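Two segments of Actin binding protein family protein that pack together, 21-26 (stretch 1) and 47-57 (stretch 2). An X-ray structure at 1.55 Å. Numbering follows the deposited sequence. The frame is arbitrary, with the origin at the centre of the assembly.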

ATOM      1  N   GLY A  21      -4.456  -1.237   0.997  1.00 16.71           N
ATOM      2  CA  GLY A  21      -4.422  -0.093   0.070  1.00 15.73           C
ATOM      3  C   GLY A  21      -4.013   1.120   0.861  1.00 14.70           C
ATOM      4  O   GLY A  21      -3.956   1.013   2.105  1.00 16.56           O
ATOM      5  N   ARG A  22      -3.790   2.244   0.197  1.00 14.16           N
ATOM      6  CA  ARG A  22      -3.291   3.449   0.883  1.00 13.21           C
ATOM      7  C   ARG A  22      -4.372   4.526   0.951  1.00 11.10           C
ATOM      8  O   ARG A  22      -4.487   5.168   2.010  1.00 13.64           O
ATOM      9  CB  ARG A  22      -2.029   3.964   0.200  1.00 12.88           C
ATOM     10  CG  ARG A  22      -1.465   5.206   0.876  1.00 13.10           C
ATOM     11  CD  ARG A  22      -1.047   5.000   2.327  1.00 15.43           C
ATOM     12  NE  ARG A  22       0.111   4.130   2.417  1.00 15.52           N
ATOM     13  CZ  ARG A  22       0.634   3.673   3.539  1.00 17.09           C
ATOM     14  NH1 ARG A  22       0.096   3.962   4.712  1.00 17.92           N
ATOM     15  NH2 ARG A  22       1.692   2.881   3.491  1.00 18.58           N
ATOM     16  N   PHE A  23      -5.033   4.854  -0.156  1.00 11.75           N
ATOM     17  CA  PHE A  23      -6.002   5.960  -0.076  1.00 11.51           C
ATOM     18  C   PHE A  23      -7.156   5.799  -1.053  1.00 10.82           C
ATOM     19  O   PHE A  23      -7.074   5.078  -2.034  1.00 13.03           O
ATOM     20  CB  PHE A  23      -5.296   7.308  -0.212  1.00 12.19           C
ATOM     21  CG  PHE A  23      -4.662   7.666  -1.526  1.00 12.43           C
ATOM     22  CD1 PHE A  23      -5.411   8.143  -2.581  1.00 14.56           C
ATOM     23  CD2 PHE A  23      -3.284   7.700  -1.637  1.00 14.76           C
ATOM     24  CE1 PHE A  23      -4.792   8.600  -3.728  1.00 15.17           C
ATOM     25  CE2 PHE A  23      -2.668   8.167  -2.787  1.00 16.30           C
ATOM     26  CZ  PHE A  23      -3.424   8.611  -3.832  1.00 16.11           C
ATOM     27  N   ILE A  24      -8.209   6.523  -0.710  1.00 10.80           N
ATOM     28  CA  ILE A  24      -9.463   6.597  -1.498  1.00 12.53           C
ATOM     29  C   ILE A  24      -9.715   8.065  -1.782  1.00 11.44           C
ATOM     30  O   ILE A  24      -9.733   8.855  -0.855  1.00 13.16           O
ATOM     31  CB  ILE A  24     -10.645   5.978  -0.741  1.00 14.76           C
ATOM     32  CG1 ILE A  24     -10.364   4.525  -0.364  1.00 15.66           C
ATOM     33  CG2 ILE A  24     -11.916   6.137  -1.563  1.00 15.15           C
ATOM     34  CD1 ILE A  24     -11.319   3.961   0.687  1.00 20.71           C
ATOM     35  N   GLN A  25      -9.833   8.415  -3.047  1.00 12.88           N
ATOM     36  CA  GLN A  25     -10.240   9.777  -3.440  1.00 11.46           C
ATOM     37  C   GLN A  25     -11.748   9.742  -3.577  1.00 11.93           C
ATOM     38  O   GLN A  25     -12.261   8.740  -4.147  1.00 14.81           O
ATOM     39  CB  GLN A  25      -9.610  10.214  -4.750  1.00 13.09           C
ATOM     40  CG  GLN A  25      -9.941  11.657  -5.117  1.00 15.85           C
ATOM     41  CD  GLN A  25      -9.224  12.039  -6.383  1.00 18.25           C
ATOM     42  OE1 GLN A  25      -8.985  11.207  -7.250  1.00 16.51           O
ATOM     43  NE2 GLN A  25      -8.889  13.306  -6.493  1.00 15.61           N
ATOM     44  N   ALA A  26     -12.428  10.747  -3.044  1.00 13.07           N
ATOM     45  CA  ALA A  26     -13.901  10.797  -3.114  1.00 13.15           C
ATOM     46  C   ALA A  26     -14.333  12.188  -3.558  1.00 12.97           C
ATOM     47  O   ALA A  26     -13.657  13.167  -3.244  1.00 13.79           O
ATOM     48  CB  ALA A  26     -14.499  10.426  -1.784  1.00 16.71           C
ATOM     49  N   ALA A  47       6.650   7.938   1.104  1.00 20.40           N
ATOM     50  CA  ALA A  47       6.658   7.908  -0.374  1.00 19.73           C
ATOM     51  C   ALA A  47       5.224   8.056  -0.881  1.00 17.58           C
ATOM     52  O   ALA A  47       4.976   8.817  -1.831  1.00 20.83           O
ATOM     53  CB  ALA A  47       7.257   6.617  -0.863  1.00 23.83           C
ATOM     54  N   ASP A  48       4.283   7.364  -0.247  1.00 17.85           N
ATOM     55  CA  ASP A  48       2.902   7.313  -0.769  1.00 17.28           C
ATOM     56  C   ASP A  48       2.238   8.693  -0.664  1.00 15.76           C
ATOM     57  O   ASP A  48       1.304   8.965  -1.446  1.00 14.23           O
ATOM     58  CB  ASP A  48       2.061   6.240  -0.078  1.00 16.56           C
ATOM     59  CG  ASP A  48       2.402   4.800  -0.447  1.00 15.60           C
ATOM     60  OD1 ASP A  48       3.367   4.552  -1.246  1.00 18.01           O
ATOM     61  OD2 ASP A  48       1.693   3.913   0.091  1.00 16.94           O
ATOM     62  N   LEU A  49       2.680   9.555   0.257  1.00 15.63           N
ATOM     63  CA  LEU A  49       2.055  10.894   0.378  1.00 13.69           C
ATOM     64  C   LEU A  49       2.138  11.610  -0.972  1.00 13.17           C
ATOM     65  O   LEU A  49       1.196  12.342  -1.318  1.00 14.78           O
ATOM     66  CB  LEU A  49       2.727  11.704   1.490  1.00 15.70           C
ATOM     67  CG  LEU A  49       2.280  11.334   2.904  1.00 17.25           C
ATOM     68  CD1 LEU A  49       3.212  11.940   3.940  1.00 20.69           C
ATOM     69  CD2 LEU A  49       0.842  11.773   3.134  1.00 19.28           C
ATOM     70  N   ASP A  50       3.227  11.413  -1.714  1.00 14.09           N
ATOM     71  CA  ASP A  50       3.422  12.140  -2.989  1.00 15.73           C
ATOM     72  C   ASP A  50       2.463  11.601  -4.062  1.00 16.79           C
ATOM     73  O   ASP A  50       2.204  12.342  -5.052  1.00 17.91           O
ATOM     74  CB  ASP A  50       4.882  12.087  -3.416  1.00 17.89           C
ATOM     75  CG  ASP A  50       5.762  13.027  -2.611  1.00 25.98           C
ATOM     76  OD1 ASP A  50       5.221  13.998  -2.046  1.00 19.20           O
ATOM     77  OD2 ASP A  50       6.992  12.798  -2.573  1.00 29.92           O
ATOM     78  N   LEU A  51       1.945  10.379  -3.920  1.00 16.16           N
ATOM     79  CA  LEU A  51       1.008   9.814  -4.942  1.00 16.74           C
ATOM     80  C   LEU A  51      -0.271  10.646  -5.019  1.00 15.18           C
ATOM     81  O   LEU A  51      -0.898  10.669  -6.088  1.00 16.07           O
ATOM     82  CB  LEU A  51       0.675   8.361  -4.597  1.00 16.86           C
ATOM     83  CG  LEU A  51       1.856   7.401  -4.661  1.00 21.44           C
ATOM     84  CD1 LEU A  51       1.432   6.021  -4.179  1.00 22.07           C
ATOM     85  CD2 LEU A  51       2.430   7.336  -6.073  1.00 27.37           C
ATOM     86  N   VAL A  52      -0.651  11.321  -3.942  1.00 14.44           N
ATOM     87  CA  VAL A  52      -1.879  12.158  -3.914  1.00 13.46           C
ATOM     88  C   VAL A  52      -1.824  13.175  -5.054  1.00 16.69           C
ATOM     89  O   VAL A  52      -2.885  13.465  -5.661  1.00 17.21           O
ATOM     90  CB  VAL A  52      -2.026  12.856  -2.558  1.00 15.09           C
ATOM     91  CG1 VAL A  52      -3.060  13.985  -2.622  1.00 19.38           C
ATOM     92  CG2 VAL A  52      -2.368  11.836  -1.493  1.00 16.42           C
ATOM     93  N   LEU A  53      -0.643  13.720  -5.330  1.00 16.99           N
ATOM     94  CA  LEU A  53      -0.490  14.824  -6.312  1.00 19.13           C
ATOM     95  C   LEU A  53      -0.921  14.373  -7.713  1.00 25.13           C
ATOM     96  O   LEU A  53      -1.245  15.266  -8.543  1.00 28.08           O
ATOM     97  CB  LEU A  53       0.965  15.286  -6.284  1.00 19.16           C
ATOM     98  CG  LEU A  53       1.475  15.794  -4.941  1.00 25.89           C
ATOM     99  CD1 LEU A  53       2.944  16.184  -5.037  1.00 30.57           C
ATOM    100  CD2 LEU A  53       0.647  16.964  -4.469  1.00 26.87           C
ATOM    101  N   LYS A  54      -0.874  13.069  -7.992  1.00 17.88           N
ATOM    102  CA  LYS A  54      -1.265  12.489  -9.301  1.00 20.50           C
ATOM    103  C   LYS A  54      -2.797  12.440  -9.453  1.00 18.38           C
ATOM    104  O   LYS A  54      -3.270  12.293 -10.588  1.00 21.46           O
ATOM    105  CB  LYS A  54      -0.762  11.048  -9.416  1.00 30.62           C
ATOM    106  CG  LYS A  54       0.744  10.844  -9.496  1.00 48.17           C
ATOM    107  CD  LYS A  54       1.090   9.397  -9.843  1.00 72.45           C
ATOM    108  CE  LYS A  54       2.455   9.210 -10.477  1.00102.04           C
ATOM    109  NZ  LYS A  54       3.545   9.327  -9.480  1.00 97.36           N
ATOM    110  N   TYR A  55      -3.548  12.528  -8.355  1.00 16.29           N
ATOM    111  CA  TYR A  55      -5.014  12.341  -8.344  1.00 14.55           C
ATOM    112  C   TYR A  55      -5.768  13.660  -8.237  1.00 14.88           C
ATOM    113  O   TYR A  55      -6.895  13.713  -8.705  1.00 16.13           O
ATOM    114  CB  TYR A  55      -5.378  11.448  -7.164  1.00 14.67           C
ATOM    115  CG  TYR A  55      -5.026  10.005  -7.412  1.00 15.42           C
ATOM    116  CD1 TYR A  55      -3.754   9.518  -7.171  1.00 15.14           C
ATOM    117  CD2 TYR A  55      -5.952   9.125  -7.936  1.00 18.27           C
ATOM    118  CE1 TYR A  55      -3.416   8.200  -7.434  1.00 15.13           C
ATOM    119  CE2 TYR A  55      -5.640   7.793  -8.173  1.00 20.61           C
ATOM    120  CZ  TYR A  55      -4.369   7.320  -7.906  1.00 18.16           C
ATOM    121  OH  TYR A  55      -4.075   6.009  -8.165  1.00 20.57           O
ATOM    122  N   LEU A  56      -5.169  14.692  -7.660  1.00 15.50           N
ATOM    123  CA  LEU A  56      -5.870  15.993  -7.569  1.00 16.19           C
ATOM    124  C   LEU A  56      -6.054  16.577  -8.968  1.00 15.34           C
ATOM    125  O   LEU A  56      -5.205  16.374  -9.871  1.00 17.62           O
ATOM    126  CB  LEU A  56      -5.107  16.943  -6.646  1.00 13.70           C
ATOM    127  CG  LEU A  56      -4.908  16.449  -5.206  1.00 14.91           C
ATOM    128  CD1 LEU A  56      -4.145  17.468  -4.370  1.00 18.80           C
ATOM    129  CD2 LEU A  56      -6.245  16.127  -4.539  1.00 15.34           C
ATOM    130  N   VAL A  57      -7.168  17.259  -9.169  1.00 15.13           N
ATOM    131  CA  VAL A  57      -7.455  17.955 -10.446  1.00 14.57           C
ATOM    132  C   VAL A  57      -7.560  19.444 -10.127  1.00 13.26           C
ATOM    133  O   VAL A  57      -8.382  19.813  -9.299  1.00 13.85           O
ATOM    134  CB  VAL A  57      -8.743  17.439 -11.104  1.00 20.26           C
ATOM    135  CG1 VAL A  57      -9.039  18.219 -12.360  1.00 20.04           C
ATOM    136  CG2 VAL A  57      -8.664  15.947 -11.411  1.00 24.53           C
TER

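Stretch 1, a loop leading into a strand at Phe 23, packs against the helical turns of stretch 2, and together they bury 371 Å² of surface. Three side chains of stretch 1, those of Arg 22, Phe 23 and Gln 25, supply the contact; Ile 24, alternating with its neighbours along the strand, is out of reach of stretch 2.

The charged contact is a salt bridge: Arg 22 NE donates to Asp 48 OD2 at 2.8 Å with an N-H...O angle of 159°, a hydrogen bond within that bridge. The carboxylate oxygen lies at the edge of the guanidinium, near its plane, where the N-H points. Arg 22 bends to present NE, with chi1 t and chi2 and chi3 both p, while NH1 and NH2 are hydrogen-bonded elsewhere in the structure. Both residues are buried, so each charge gains from having the other close by.

The apolar part of the contact centres on Phe 23, chi1 p, which has the largest area covered by the other stretch, 100 Å². Its edge meets the face of Tyr 55, ring centroids 5.1 Å apart and planes at 82°, with Phe 23 CZ 3.5 Å from Tyr 55 CD1. Val 52 CG2 sits over one face of the Phe 23 ring, 4.2 Å from the ring centroid, in a CH-pi contact. Leu 51 adds its CB at the ring edge, 3.8 Å from Phe 23 CE2. A flat, apolar ring suits this place because both its edge and a face find partners.

The last contact joins a polar side chain to the backbone: Gln 25, extended with chi1 and chi2 both t, carries its amide to the backbone at Tyr 55, where NE2 donates to Tyr 55 O at 3.0 Å and 156°. The amide oxygen OE1 lies 3.6 Å from Tyr 55 CB, so the glutamine also packs against the side chain of the residue whose carbonyl it binds.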